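Local coordinates for 165aa long hypothetical protein (Pyrococcus horikoshii, PDB 2DC4) that is of unknown function but, as a member of the CYTH family, probably binds a polyphosphate-containing substrate, perhaps a nucleoside triphosphate, inside its antiparallel beta barrel, at residues A[1-6]-A[67-72]. Numbering follows the deposited sequence.
Sequences MEIEVK and NEEFYE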
loop_
_atom_site.group_PDB
_atom_site.type_symbol
_atom_site.label_atom_id
_atom_site.label_comp_id
_atom_site.label_asym_id
_atom_site.label_seq_id
_atom_site.Cartn_x
_atom_site.Cartn_y
_atom_site.Cartn_z
ATOM N N MET A 1 -11.070 3.687 18.943
ATOM C CA MET A 1 -10.887 4.781 17.944
ATOM C C MET A 1 -9.776 5.737 18.363
ATOM O O MET A 1 -9.331 5.730 19.512
ATOM C CB MET A 1 -12.190 5.570 17.767
ATOM C CG MET A 1 -12.677 6.284 19.022
ATOM S SD MET A 1 -14.077 7.387 18.696
ATOM C CE MET A 1 -15.405 6.192 18.561
ATOM N N GLU A 2 -9.336 6.557 17.415
ATOM C CA GLU A 2 -8.282 7.531 17.651
ATOM C C GLU A 2 -8.884 8.722 18.391
ATOM O O GLU A 2 -9.858 9.311 17.928
ATOM C CB GLU A 2 -7.705 7.995 16.310
ATOM C CG GLU A 2 -6.482 8.898 16.398
ATOM C CD GLU A 2 -6.091 9.475 15.044
ATOM O OE1 GLU A 2 -6.047 8.713 14.056
ATOM O OE2 GLU A 2 -5.821 10.691 14.971
ATOM N N ILE A 3 -8.314 9.057 19.546
ATOM C CA ILE A 3 -8.785 10.195 20.330
ATOM C C ILE A 3 -7.609 11.134 20.559
ATOM O O ILE A 3 -6.577 10.740 21.108
ATOM C CB ILE A 3 -9.354 9.750 21.694
ATOM C CG1 ILE A 3 -10.571 8.844 21.479
ATOM C CG2 ILE A 3 -9.751 10.970 22.516
ATOM C CD1 ILE A 3 -11.726 9.512 20.735
ATOM N N GLU A 4 -7.761 12.383 20.136
ATOM C CA GLU A 4 -6.680 13.335 20.297
ATOM C C GLU A 4 -7.123 14.786 20.215
ATOM O O GLU A 4 -8.093 15.116 19.537
ATOM C CB GLU A 4 -5.611 13.075 19.239
ATOM C CG GLU A 4 -6.156 12.984 17.825
ATOM C CD GLU A 4 -5.058 12.871 16.786
ATOM O OE1 GLU A 4 -4.139 12.049 16.981
ATOM O OE2 GLU A 4 -5.120 13.596 15.771
ATOM N N VAL A 5 -6.404 15.645 20.928
ATOM C CA VAL A 5 -6.679 17.072 20.919
ATOM C C VAL A 5 -5.379 17.759 20.516
ATOM O O VAL A 5 -4.305 17.414 21.009
ATOM C CB VAL A 5 -7.116 17.578 22.303
ATOM C CG1 VAL A 5 -7.446 19.061 22.234
ATOM C CG2 VAL A 5 -8.332 16.787 22.771
ATOM N N LYS A 6 -5.491 18.723 19.613
ATOM C CA LYS A 6 -4.338 19.458 19.107
ATOM C C LYS A 6 -4.295 20.849 19.725
ATOM O O LYS A 6 -5.333 21.492 19.879
ATOM C CB LYS A 6 -4.436 19.580 17.583
ATOM C CG LYS A 6 -3.233 20.246 16.920
ATOM C CD LYS A 6 -3.461 20.446 15.422
ATOM C CE LYS A 6 -3.709 19.127 14.710
ATOM N NZ LYS A 6 -3.944 19.333 13.251
ATOM N N ASN A 67 -12.835 17.368 15.197
ATOM C CA ASN A 67 -11.636 16.731 14.658
ATOM C C ASN A 67 -10.829 16.099 15.792
ATOM O O ASN A 67 -9.600 16.153 15.794
ATOM C CB ASN A 67 -10.774 17.763 13.919
ATOM C CG ASN A 67 -11.374 18.189 12.592
ATOM O OD1 ASN A 67 -12.278 17.532 12.066
ATOM N ND2 ASN A 67 -10.888 19.299 12.050
ATOM N N GLU A 68 -11.524 15.488 16.747
ATOM C CA GLU A 68 -10.872 14.860 17.890
ATOM C C GLU A 68 -11.020 13.343 17.942
ATOM O O GLU A 68 -10.346 12.679 18.726
ATOM C CB GLU A 68 -11.410 15.471 19.191
ATOM C CG GLU A 68 -10.892 16.875 19.467
ATOM C CD GLU A 68 -11.583 17.544 20.646
ATOM O OE1 GLU A 68 -12.162 16.832 21.492
ATOM O OE2 GLU A 68 -11.532 18.788 20.730
ATOM N N GLU A 69 -11.900 12.799 17.109
ATOM C CA GLU A 69 -12.123 11.356 17.081
ATOM C C GLU A 69 -11.980 10.880 15.644
ATOM O O GLU A 69 -12.577 11.458 14.740
ATOM C CB GLU A 69 -13.526 11.029 17.602
ATOM C CG GLU A 69 -13.869 11.714 18.916
ATOM C CD GLU A 69 -15.250 11.339 19.425
ATOM O OE1 GLU A 69 -16.155 11.131 18.589
ATOM O OE2 GLU A 69 -15.430 11.264 20.658
ATOM N N PHE A 70 -11.181 9.838 15.434
ATOM C CA PHE A 70 -10.964 9.323 14.085
ATOM C C PHE A 70 -10.898 7.807 14.014
ATOM O O PHE A 70 -10.563 7.136 14.984
ATOM C CB PHE A 70 -9.625 9.805 13.492
ATOM C CG PHE A 70 -9.342 11.266 13.658
ATOM C CD1 PHE A 70 -9.051 11.802 14.908
ATOM C CD2 PHE A 70 -9.303 12.103 12.547
ATOM C CE1 PHE A 70 -8.724 13.145 15.047
ATOM C CE2 PHE A 70 -8.975 13.449 12.676
ATOM C CZ PHE A 70 -8.685 13.970 13.930
ATOM N N TYR A 71 -11.222 7.276 12.842
ATOM C CA TYR A 71 -11.073 5.853 12.598
ATOM C C TYR A 71 -9.807 5.895 11.757
ATOM O O TYR A 71 -9.738 6.653 10.791
ATOM C CB TYR A 71 -12.192 5.270 11.741
ATOM C CG TYR A 71 -11.839 3.877 11.262
ATOM C CD1 TYR A 71 -11.722 2.823 12.164
ATOM C CD2 TYR A 71 -11.535 3.636 9.924
ATOM C CE1 TYR A 71 -11.308 1.559 11.750
ATOM C CE2 TYR A 71 -11.115 2.372 9.498
ATOM C CZ TYR A 71 -11.004 1.344 10.416
ATOM O OH TYR A 71 -10.577 0.102 10.012
ATOM N N GLU A 72 -8.803 5.109 12.117
ATOM C CA GLU A 72 -7.565 5.123 11.353
ATOM C C GLU A 72 -7.170 3.756 10.827
ATOM O O GLU A 72 -7.223 2.761 11.545
ATOM C CB GLU A 72 -6.420 5.683 12.201
ATOM C CG GLU A 72 -5.071 5.661 11.493
ATOM C CD GLU A 72 -3.950 6.231 12.339
ATOM O OE1 GLU A 72 -3.747 5.743 13.470
ATOM O OE2 GLU A 72 -3.268 7.166 11.873
HETATM O O HOH W 1 -7.565 17.204 16.866
#
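Glu2 and Phe70 form an antiparallel hydrogen-bonded pair, and their side chains carry the denser part of this contact. Glu2 N donates to Phe70 O (2.8 Å) and Phe70 N returns a bond to Glu2 O (2.9 Å); next along, Glu4 N donates to Glu68 O (3.0 Å). Glu2 CG is anti to the backbone N (chi1 -173°), beside the carbonyl carbon, and the chain runs on extended. Glu2 OE2 lies 3.4 Å from Phe70 CD1, with carboxylate and ring planes 19° apart. Glu4 crosses the ring at about a right angle, and Glu4 OE2 lies 3.7 Å from Phe70 CE1. The ring thus meets two acids obliquely. Glu2 OE2 and Glu4 OE1, both acceptors, come within 3.0 Å; Lys60, cation-pi partner of Phe70 and weak, long ion pair of Glu2, would probably offset part of the repulsion. An alanine in place of Glu2 would probably uncover part of the Phe70 ring and leave Lys60 with less negative charge nearby. On the opposite face, Ile3 CD1 lies 3.6 Å from Glu69 CG, so the acid packs through its aliphatic stem. Buried Glu68 suits its place because Lys137 and Arg66 neutralise its carboxylate. Looser is the end where exposed, flexible Met1 rests SD 3.8 Å from Glu69 CB; at the other, a water donates to Asn67 O and, weakly, to Glu4 O. Strand 2-8 also bonds to strand 121-128, strand 69-76 to strand 54-62, and helix 133-146 packs against Ile3 and Val5.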